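Local atomic coordinates of neutral ceramidase (Pseudomonas aeruginosa, PDB entry 2ZWS), a protein that hydrolyses the N-acyl bond of ceramides to give sphingosine and a free fatty acid, and also runs the reverse synthesis, as a zinc-dependent secreted amidase. Residues A[61-64]-A[65-68]. Numbering follows the deposited sequence.
With FMT (formic acid), chain D.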
loop_
_atom_site.group_PDB
_atom_site.type_symbol
_atom_site.label_atom_id
_atom_site.label_comp_id
_atom_site.label_asym_id
_atom_site.label_seq_id
_atom_site.Cartn_x
_atom_site.Cartn_y
_atom_site.Cartn_z
ATOM N N THR A 61 -3.730 -3.226 -0.227
ATOM C CA THR A 61 -3.213 -2.753 -1.500
ATOM C C THR A 61 -1.721 -2.391 -1.422
ATOM O O THR A 61 -1.238 -1.810 -0.415
ATOM C CB THR A 61 -4.004 -1.493 -1.979
ATOM O OG1 THR A 61 -3.825 -0.411 -1.036
ATOM C CG2 THR A 61 -5.522 -1.830 -2.181
ATOM N N ASP A 62 -1.001 -2.712 -2.499
ATOM C CA ASP A 62 0.408 -2.349 -2.625
ATOM C C ASP A 62 0.573 -0.853 -3.028
ATOM O O ASP A 62 1.078 -0.547 -4.119
ATOM C CB ASP A 62 1.106 -3.251 -3.658
ATOM C CG ASP A 62 1.256 -4.706 -3.218
ATOM O OD1 ASP A 62 1.622 -4.970 -2.053
ATOM O OD2 ASP A 62 1.086 -5.600 -4.080
ATOM N N LEU A 63 0.161 0.037 -2.133
ATOM C CA LEU A 63 0.139 1.483 -2.377
ATOM C C LEU A 63 0.737 2.206 -1.184
ATOM O O LEU A 63 0.799 1.654 -0.078
ATOM C CB LEU A 63 -1.310 1.989 -2.544
ATOM C CG LEU A 63 -2.062 1.372 -3.730
ATOM C CD1 LEU A 63 -3.509 1.765 -3.702
ATOM C CD2 LEU A 63 -1.403 1.814 -5.042
ATOM N N GLY A 64 1.124 3.473 -1.372
ATOM C CA GLY A 64 1.596 4.294 -0.259
ATOM C C GLY A 64 0.494 4.517 0.753
ATOM O O GLY A 64 0.734 4.552 1.966
ATOM N N MET A 65 -0.736 4.648 0.251
ATOM C CA MET A 65 -1.872 4.862 1.136
ATOM C C MET A 65 -3.151 4.671 0.354
ATOM O O MET A 65 -3.119 4.530 -0.883
ATOM C CB MET A 65 -1.813 6.240 1.790
ATOM C CG MET A 65 -1.503 7.347 0.866
ATOM S SD MET A 65 0.263 7.637 0.404
ATOM C CE MET A 65 1.040 8.145 1.922
ATOM N N ILE A 66 -4.277 4.607 1.065
ATOM C CA ILE A 66 -5.537 4.596 0.310
ATOM C C ILE A 66 -6.290 5.872 0.607
ATOM O O ILE A 66 -6.853 6.123 1.661
ATOM C CB ILE A 66 -6.413 3.338 0.461
ATOM C CG1 ILE A 66 -6.735 3.135 1.920
ATOM C CG2 ILE A 66 -5.725 2.106 -0.163
ATOM C CD1 ILE A 66 -5.742 2.350 2.559
ATOM N N PHE A 67 -6.245 6.717 -0.392
ATOM C CA PHE A 67 -6.787 8.051 -0.229
ATOM C C PHE A 67 -8.309 8.054 -0.256
ATOM O O PHE A 67 -8.930 7.176 -0.873
ATOM C CB PHE A 67 -6.263 8.952 -1.336
ATOM C CG PHE A 67 -4.772 9.243 -1.251
ATOM C CD1 PHE A 67 -3.936 8.810 -2.284
ATOM C CD2 PHE A 67 -4.217 9.913 -0.147
ATOM C CE1 PHE A 67 -2.590 9.069 -2.278
ATOM C CE2 PHE A 67 -2.823 10.197 -0.116
ATOM C CZ PHE A 67 -2.017 9.771 -1.205
ATOM N N GLN A 68 -8.907 9.057 0.381
ATOM C CA GLN A 68 -10.349 9.199 0.386
ATOM C C GLN A 68 -10.965 9.124 -1.023
ATOM O O GLN A 68 -12.007 8.486 -1.213
ATOM C CB GLN A 68 -10.752 10.481 1.098
ATOM C CG GLN A 68 -12.224 10.658 1.207
ATOM C CD GLN A 68 -12.569 11.468 2.436
ATOM O OE1 GLN A 68 -12.624 12.719 2.394
ATOM N NE2 GLN A 68 -12.723 10.779 3.566
HETATM C C FMT D . -6.715 11.597 1.536
HETATM O O1 FMT D . -7.295 10.593 2.021
HETATM O O2 FMT D . -6.859 11.983 0.355
#
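M65 doubles back over the peptide of G64: its CG sits between its own N and carbonyl carbon (chi1 46°), and further bends at chi2 and chi3 bring SD against G64 C. CE ends 3.6 Å from G64 O. That oxygen accepts a hydrogen bond from ND1 of the zinc ligand H97, so the glycine carbonyl probably helps set the imidazole's orientation. M65 itself packs against Y445, a probable substrate-binding residue, with its side chain about 6 Å from the zinc ion at the nearest atoms. M65 O lies 3.5 Å from L63 CB.

The CG2 branch of I66, anti to its carbonyl carbon, reaches T61 and L63. In the conformer given, CG2 meets T61 OG1 at 3.3 Å, a close van der Waals touch of methyl on oxygen; the polar partner of that hydroxyl is A94 O. The same methyl lies 4.2 Å from L63 CD1; both contacts may differ in the second conformer.

F67 lays one ring face against M65 CG, which stands off-centre toward the rim, while F105 makes an edge-to-face pair with the ring. F67 is also the N-cap residue. Q68, probably a substrate-binding residue, begins the helix; its N gives a nearly straight hydrogen bond (2.8 Å, 166°) to O1 of a formic acid probably left from crystallisation, itself also bonded to Y445 N and S106 OG. Q68 NE2 bonds V392 O.

The whole connection is buried, leading from strand 55-61 through an inverse gamma turn at D62 to helix 68-81, with T61 and I66 resting on the parallel strand 91-95, T61 and L63 on helix 120-138, and M65 and F67 on strand 22-24.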